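Local coordinates for spike protein P5 (Enterobacteria phage PRD1, PDB 1YQ5), which forms homotrimers that associate with proteins P31 and P2 into the spike complexes at the five-fold capsid vertices, essential for infectivity, at residues A19-N24 with A129-Y134; I51-G56 with I107-L112. All coordinates share one frame; numbering follows the deposited sequence.

Interaction 1. Residues A19-N24 with A129-Y134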
ATOM      1  N   ALA A  19      -0.970   5.602 -26.648  1.00 15.02           N
ATOM      2  CA  ALA A  19      -1.097   7.035 -26.874  1.00 15.98           C
ATOM      3  C   ALA A  19      -2.255   7.556 -26.037  1.00 16.08           C
ATOM      4  O   ALA A  19      -2.265   8.708 -25.610  1.00 14.33           O
ATOM      5  CB  ALA A  19      -1.343   7.319 -28.361  1.00 19.12           C
ATOM      6  N   SER A  20      -3.232   6.690 -25.795  1.00 15.05           N
ATOM      7  CA  SER A  20      -4.383   7.067 -24.994  1.00 14.95           C
ATOM      8  C   SER A  20      -4.970   5.848 -24.310  1.00 14.72           C
ATOM      9  O   SER A  20      -5.352   4.880 -24.969  1.00 13.19           O
ATOM     10  CB  SER A  20      -5.452   7.728 -25.867  1.00 17.57           C
ATOM     11  OG  SER A  20      -6.593   8.072 -25.096  1.00 16.18           O
ATOM     12  N   ILE A  21      -5.024   5.889 -22.982  1.00 14.06           N
ATOM     13  CA  ILE A  21      -5.591   4.784 -22.225  1.00 13.11           C
ATOM     14  C   ILE A  21      -7.093   5.028 -22.168  1.00 13.58           C
ATOM     15  O   ILE A  21      -7.549   6.021 -21.595  1.00 13.59           O
ATOM     16  CB  ILE A  21      -5.016   4.728 -20.794  1.00 13.71           C
ATOM     17  CG1 ILE A  21      -3.495   4.544 -20.857  1.00 14.15           C
ATOM     18  CG2 ILE A  21      -5.675   3.581 -20.015  1.00 13.06           C
ATOM     19  CD1 ILE A  21      -2.796   4.588 -19.501  1.00 14.17           C
ATOM     20  N   ALA A  22      -7.855   4.121 -22.769  1.00 12.70           N
ATOM     21  CA  ALA A  22      -9.306   4.243 -22.825  1.00 12.15           C
ATOM     22  C   ALA A  22      -9.956   4.421 -21.459  1.00 12.01           C
ATOM     23  O   ALA A  22      -9.483   3.892 -20.452  1.00 11.00           O
ATOM     24  CB  ALA A  22      -9.898   3.020 -23.531  1.00 13.04           C
ATOM     25  N   ALA A  23     -11.052   5.170 -21.433  1.00 11.45           N
ATOM     26  CA  ALA A  23     -11.774   5.406 -20.196  1.00 12.14           C
ATOM     27  C   ALA A  23     -12.584   4.172 -19.796  1.00 13.08           C
ATOM     28  O   ALA A  23     -12.979   3.373 -20.643  1.00 12.33           O
ATOM     29  CB  ALA A  23     -12.710   6.605 -20.357  1.00 12.82           C
ATOM     30  N   ASN A  24     -12.807   4.029 -18.497  1.00 12.33           N
ATOM     31  CA  ASN A  24     -13.604   2.945 -17.933  1.00 13.18           C
ATOM     32  C   ASN A  24     -13.393   1.558 -18.529  1.00 13.66           C
ATOM     33  O   ASN A  24     -14.349   0.903 -18.932  1.00 13.65           O
ATOM     34  CB  ASN A  24     -15.091   3.288 -18.038  1.00 13.99           C
ATOM     35  CG  ASN A  24     -15.907   2.631 -16.951  1.00 16.38           C
ATOM     36  OD1 ASN A  24     -17.082   2.306 -17.139  1.00 19.38           O
ATOM     37  ND2 ASN A  24     -15.292   2.439 -15.799  1.00 12.85           N
ATOM     38  N   ALA A 129     -12.763   9.297 -18.122  1.00 13.11           N
ATOM     39  CA  ALA A 129     -12.031   9.940 -19.207  1.00 13.25           C
ATOM     40  C   ALA A 129     -10.767   9.190 -19.593  1.00 14.15           C
ATOM     41  O   ALA A 129     -10.185   8.468 -18.784  1.00 15.08           O
ATOM     42  CB  ALA A 129     -11.686  11.373 -18.815  1.00 13.98           C
ATOM     43  N   ALA A 130     -10.343   9.371 -20.840  1.00 14.30           N
ATOM     44  CA  ALA A 130      -9.137   8.717 -21.331  1.00 15.68           C
ATOM     45  C   ALA A 130      -7.912   9.404 -20.736  1.00 15.32           C
ATOM     46  O   ALA A 130      -7.979  10.567 -20.345  1.00 15.98           O
ATOM     47  CB  ALA A 130      -9.092   8.791 -22.852  1.00 17.21           C
ATOM     48  N   LEU A 131      -6.797   8.682 -20.659  1.00 14.73           N
ATOM     49  CA  LEU A 131      -5.560   9.242 -20.119  1.00 13.90           C
ATOM     50  C   LEU A 131      -4.516   9.321 -21.228  1.00 13.57           C
ATOM     51  O   LEU A 131      -4.178   8.309 -21.835  1.00 14.11           O
ATOM     52  CB  LEU A 131      -5.025   8.363 -18.986  1.00 14.01           C
ATOM     53  CG  LEU A 131      -5.966   8.090 -17.808  1.00 15.48           C
ATOM     54  CD1 LEU A 131      -5.267   7.182 -16.803  1.00 16.09           C
ATOM     55  CD2 LEU A 131      -6.372   9.403 -17.156  1.00 14.82           C
ATOM     56  N   SER A 132      -4.015  10.521 -21.498  1.00 12.61           N
ATOM     57  CA  SER A 132      -3.005  10.697 -22.534  1.00 13.50           C
ATOM     58  C   SER A 132      -1.884  11.618 -22.062  1.00 14.42           C
ATOM     59  O   SER A 132      -1.126  12.150 -22.869  1.00 15.12           O
ATOM     60  CB  SER A 132      -3.643  11.268 -23.805  1.00 12.94           C
ATOM     61  OG  SER A 132      -4.198  12.546 -23.560  1.00 13.45           O
ATOM     62  N   ASN A 133      -1.784  11.797 -20.749  1.00 13.26           N
ATOM     63  CA  ASN A 133      -0.763  12.663 -20.157  1.00 14.01           C
ATOM     64  C   ASN A 133      -0.429  12.067 -18.797  1.00 13.59           C
ATOM     65  O   ASN A 133      -0.463  12.745 -17.772  1.00 12.95           O
ATOM     66  CB  ASN A 133      -1.323  14.082 -20.005  1.00 12.19           C
ATOM     67  CG  ASN A 133      -0.406  14.995 -19.213  1.00 15.87           C
ATOM     68  OD1 ASN A 133       0.808  14.998 -19.412  1.00 15.27           O
ATOM     69  ND2 ASN A 133      -0.987  15.783 -18.314  1.00 15.53           N
ATOM     70  N   TYR A 134      -0.086  10.785 -18.810  1.00 14.31           N
ATOM     71  CA  TYR A 134       0.190  10.049 -17.589  1.00 14.49           C
ATOM     72  C   TYR A 134       1.638   9.671 -17.323  1.00 14.30           C
ATOM     73  O   TYR A 134       2.434   9.491 -18.240  1.00 13.34           O
ATOM     74  CB  TYR A 134      -0.652   8.770 -17.593  1.00 13.55           C
ATOM     75  CG  TYR A 134      -0.364   7.875 -18.787  1.00 13.98           C
ATOM     76  CD1 TYR A 134       0.689   6.963 -18.761  1.00 14.71           C
ATOM     77  CD2 TYR A 134      -1.116   7.975 -19.958  1.00 13.33           C
ATOM     78  CE1 TYR A 134       0.992   6.172 -19.871  1.00 14.36           C
ATOM     79  CE2 TYR A 134      -0.823   7.188 -21.076  1.00 12.27           C
ATOM     80  CZ  TYR A 134       0.234   6.293 -21.022  1.00 13.44           C
ATOM     81  OH  TYR A 134       0.547   5.526 -22.118  1.00 12.49           O
TER
HETATM   82  O   HOH W   1      -8.687   6.121 -18.705  1.00 10.03           O
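Ile21 and Leu131 face each other as an antiparallel hydrogen-bonded pair. Ile21 N donates to Leu131 O at 2.8 Å, nearly straight at 170°. Leu131 N returns the bond to Ile21 O at 2.9 Å and meets it in the carbonyl plane, on a lone pair. Each carbonyl also has a C-H contact: Ser20 CA lies by Leu131 O, and Ala130 CA comes to 3.1 Å from Ile21 O.

The tight part is on the buried side. There Ile21 CB packs on Leu131 CB at 4.1 Å. With chi1 of -60°, Ile21 CG1 stands beside the backbone N, and it lies near Tyr134 CE2. Ile21 CD1 is laid over one face of the Tyr134 ring, 3.7 Å from the centroid and shifted toward the rim, as a CH-pi contact. The phenol OH reaches Pro18 O, just before the first segment. Leu131 also touches Tyr77 and Leu124, so this side joins the interior. On the same side, water 1 sits within hydrogen-bonding distance of Ala22 O and Ala129 O.

The other side is exposed and thin. Ser20 OG touches Ala130 CB, and Ser132 CB sits 3.4 Å from Ala19 O. Toward Asn24, Ala23 CB packs on the backbone of Ala129, 3.3 Å from its C atom.

The arrangement is a single isolated beta bridge between two connecting loops, tying them together at one end of the jelly roll.

Interaction 2. Residues I51-G56 with I107-L112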
ATOM      1  N   ILE A  51       5.249  -8.054 -16.102  1.00 13.07           N
ATOM      2  CA  ILE A  51       6.558  -8.310 -15.515  1.00 13.17           C
ATOM      3  C   ILE A  51       6.675  -9.812 -15.285  1.00 13.50           C
ATOM      4  O   ILE A  51       5.914 -10.395 -14.508  1.00 14.34           O
ATOM      5  CB  ILE A  51       6.759  -7.562 -14.182  1.00 12.31           C
ATOM      6  CG1 ILE A  51       6.782  -6.052 -14.434  1.00 11.00           C
ATOM      7  CG2 ILE A  51       8.078  -7.990 -13.539  1.00 12.51           C
ATOM      8  CD1 ILE A  51       7.023  -5.223 -13.183  1.00 12.08           C
ATOM      9  N   GLN A  52       7.624 -10.428 -15.980  1.00 13.90           N
ATOM     10  CA  GLN A  52       7.856 -11.866 -15.899  1.00 14.85           C
ATOM     11  C   GLN A  52       8.617 -12.277 -14.646  1.00 14.41           C
ATOM     12  O   GLN A  52       9.550 -11.593 -14.220  1.00 15.27           O
ATOM     13  CB  GLN A  52       8.680 -12.338 -17.104  1.00 15.93           C
ATOM     14  CG  GLN A  52       8.139 -11.967 -18.479  1.00 18.11           C
ATOM     15  CD  GLN A  52       6.898 -12.745 -18.847  1.00 19.29           C
ATOM     16  OE1 GLN A  52       6.777 -13.931 -18.526  1.00 21.28           O
ATOM     17  NE2 GLN A  52       5.975 -12.094 -19.538  1.00 16.60           N
ATOM     18  N   LEU A  53       8.217 -13.404 -14.062  1.00 14.04           N
ATOM     19  CA  LEU A  53       8.906 -13.947 -12.895  1.00 13.76           C
ATOM     20  C   LEU A  53       9.652 -15.172 -13.409  1.00 14.49           C
ATOM     21  O   LEU A  53       9.037 -16.090 -13.948  1.00 13.83           O
ATOM     22  CB  LEU A  53       7.921 -14.366 -11.800  1.00 12.47           C
ATOM     23  CG  LEU A  53       7.453 -13.272 -10.835  1.00 12.59           C
ATOM     24  CD1 LEU A  53       6.625 -12.240 -11.579  1.00 10.52           C
ATOM     25  CD2 LEU A  53       6.647 -13.898  -9.709  1.00 12.73           C
ATOM     26  N   ALA A  54      10.973 -15.174 -13.254  1.00 15.57           N
ATOM     27  CA  ALA A  54      11.800 -16.288 -13.720  1.00 15.81           C
ATOM     28  C   ALA A  54      11.499 -17.577 -12.962  1.00 15.63           C
ATOM     29  O   ALA A  54      11.056 -17.548 -11.812  1.00 15.37           O
ATOM     30  CB  ALA A  54      13.277 -15.932 -13.581  1.00 14.88           C
ATOM     31  N   ALA A  55      11.744 -18.710 -13.614  1.00 14.14           N
ATOM     32  CA  ALA A  55      11.506 -20.012 -13.008  1.00 15.20           C
ATOM     33  C   ALA A  55      12.273 -20.125 -11.694  1.00 14.84           C
ATOM     34  O   ALA A  55      13.396 -19.639 -11.581  1.00 14.12           O
ATOM     35  CB  ALA A  55      11.945 -21.121 -13.968  1.00 16.87           C
ATOM     36  N   GLY A  56      11.656 -20.764 -10.706  1.00 14.17           N
ATOM     37  CA  GLY A  56      12.301 -20.941  -9.419  1.00 15.42           C
ATOM     38  C   GLY A  56      12.185 -19.745  -8.491  1.00 15.70           C
ATOM     39  O   GLY A  56      12.743 -19.763  -7.395  1.00 15.45           O
ATOM     40  N   ILE A 107       2.202  -9.760  -1.793  1.00 13.31           N
ATOM     41  CA  ILE A 107       1.497 -10.995  -2.097  1.00 12.09           C
ATOM     42  C   ILE A 107       2.448 -12.164  -2.290  1.00 13.52           C
ATOM     43  O   ILE A 107       3.650 -11.977  -2.500  1.00 12.17           O
ATOM     44  CB  ILE A 107       0.680 -10.844  -3.394  1.00 14.22           C
ATOM     45  CG1 ILE A 107       1.625 -10.514  -4.558  1.00 12.88           C
ATOM     46  CG2 ILE A 107      -0.361  -9.753  -3.235  1.00 14.22           C
ATOM     47  CD1 ILE A 107       0.954 -10.456  -5.921  1.00 14.29           C
ATOM     48  N   TYR A 108       1.900 -13.374  -2.211  1.00 13.11           N
ATOM     49  CA  TYR A 108       2.699 -14.569  -2.430  1.00 12.99           C
ATOM     50  C   TYR A 108       2.484 -14.982  -3.878  1.00 14.10           C
ATOM     51  O   TYR A 108       1.345 -15.064  -4.345  1.00 13.89           O
ATOM     52  CB  TYR A 108       2.264 -15.723  -1.529  1.00 13.21           C
ATOM     53  CG  TYR A 108       3.098 -16.958  -1.777  1.00 15.34           C
ATOM     54  CD1 TYR A 108       4.391 -17.055  -1.270  1.00 15.36           C
ATOM     55  CD2 TYR A 108       2.625 -17.994  -2.585  1.00 15.94           C
ATOM     56  CE1 TYR A 108       5.201 -18.148  -1.563  1.00 17.00           C
ATOM     57  CE2 TYR A 108       3.429 -19.096  -2.884  1.00 17.69           C
ATOM     58  CZ  TYR A 108       4.716 -19.162  -2.368  1.00 18.57           C
ATOM     59  OH  TYR A 108       5.526 -20.233  -2.659  1.00 22.61           O
ATOM     60  N   CYS A 109       3.577 -15.239  -4.585  1.00 14.12           N
ATOM     61  CA  CYS A 109       3.494 -15.642  -5.982  1.00 13.95           C
ATOM     62  C   CYS A 109       4.072 -17.027  -6.187  1.00 14.65           C
ATOM     63  O   CYS A 109       5.235 -17.282  -5.854  1.00 12.10           O
ATOM     64  CB  CYS A 109       4.271 -14.668  -6.877  1.00 14.35           C
ATOM     65  SG  CYS A 109       3.629 -12.986  -6.924  1.00 18.07           S
ATOM     66  N   ASN A 110       3.259 -17.924  -6.727  1.00 14.20           N
ATOM     67  CA  ASN A 110       3.736 -19.263  -7.023  1.00 15.60           C
ATOM     68  C   ASN A 110       4.197 -19.210  -8.472  1.00 14.92           C
ATOM     69  O   ASN A 110       3.446 -18.783  -9.350  1.00 15.10           O
ATOM     70  CB  ASN A 110       2.617 -20.296  -6.878  1.00 17.26           C
ATOM     71  CG  ASN A 110       3.075 -21.692  -7.251  1.00 19.93           C
ATOM     72  OD1 ASN A 110       4.080 -22.180  -6.739  1.00 19.04           O
ATOM     73  ND2 ASN A 110       2.343 -22.340  -8.147  1.00 20.24           N
ATOM     74  N   VAL A 111       5.434 -19.621  -8.720  1.00 13.74           N
ATOM     75  CA  VAL A 111       5.968 -19.620 -10.073  1.00 14.32           C
ATOM     76  C   VAL A 111       5.947 -21.055 -10.586  1.00 15.65           C
ATOM     77  O   VAL A 111       6.637 -21.921 -10.055  1.00 16.68           O
ATOM     78  CB  VAL A 111       7.409 -19.077 -10.095  1.00 14.13           C
ATOM     79  CG1 VAL A 111       7.997 -19.198 -11.498  1.00 13.21           C
ATOM     80  CG2 VAL A 111       7.407 -17.618  -9.643  1.00 12.10           C
ATOM     81  N   LEU A 112       5.143 -21.298 -11.614  1.00 15.94           N
ATOM     82  CA  LEU A 112       4.999 -22.628 -12.190  1.00 16.43           C
ATOM     83  C   LEU A 112       6.145 -23.027 -13.109  1.00 17.02           C
ATOM     84  O   LEU A 112       6.369 -24.214 -13.348  1.00 16.30           O
ATOM     85  CB  LEU A 112       3.687 -22.708 -12.973  1.00 16.46           C
ATOM     86  CG  LEU A 112       2.406 -22.466 -12.173  1.00 16.98           C
ATOM     87  CD1 LEU A 112       1.248 -22.198 -13.117  1.00 18.16           C
ATOM     88  CD2 LEU A 112       2.118 -23.671 -11.289  1.00 18.68           C
TER
HETATM   89  O   HOH W   2       9.368 -22.344 -10.544  1.00 26.23           O
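Two torsions, in Val111 and Leu53, shape this contact. Val111 chi1 of 175° puts CG1 anti to the backbone N and leaves CG2 beside that N. Leu53 chi1 of -85° holds CG beside its own N, and the CD2 branch does most of the touching.

The two branches of Val111 do different work. CG2 meets the side chain of Leu53, 3.8 Å from CD2 and 3.9 Å from CB. CG1 lies against backbone: it is 3.5 Å from Ala54 O and 3.9 Å from Ala55 CA. Leu53 CD2 also packs on Cys109 CB at 3.8 Å. This one methyl therefore touches both Cys109 and Val111, which are two residues apart and point the same way. The Leu53 and Val111 side chains cross at a slant.

The direct contact is apolar and small, about 199 Å² in all. The polar link is made by water 2, which accepts from Gly56 N at 2.8 Å and donates to Val111 O at the same distance. It bridges the two segments just past the ends of their strands. Gly56 has a positive phi of 83°, where a side chain would collide with the carbonyl O of Ala55.

Val111 N is hydrogen-bonded to Ser58 OG. Leu53 and Cys109 both touch Tyr61 of strand 59-68, and Leu53 also packs on Leu44 and Leu120. Strand 51-53 belongs to one sheet, beside 44-46 and 119-126. Strand 100-109 is, within this chain, an outermost strand of the other, next to 59-68. The contact spans the two sheets at one end of the sandwich.

The two contacts lie on opposite sides of the chain's centre. Their centres are 30 Å apart, and their nearest atoms about 15 Å. Both are partly buried, with an inner apolar side and an outer side near solvent. They hold different elements. Interaction 1 joins two loops by paired backbone bonds and a methyl over an aromatic ring. Interaction 2 joins the ends of strands from opposite sheets by aliphatic side chains, and it buries about half as much surface. A water lies among backbone atoms in each; in interaction 2 it makes a clear bridge. Along the chain, interaction 2 is nested inside the loop closed by interaction 1. Both belong to Domain-2 of the spike protein.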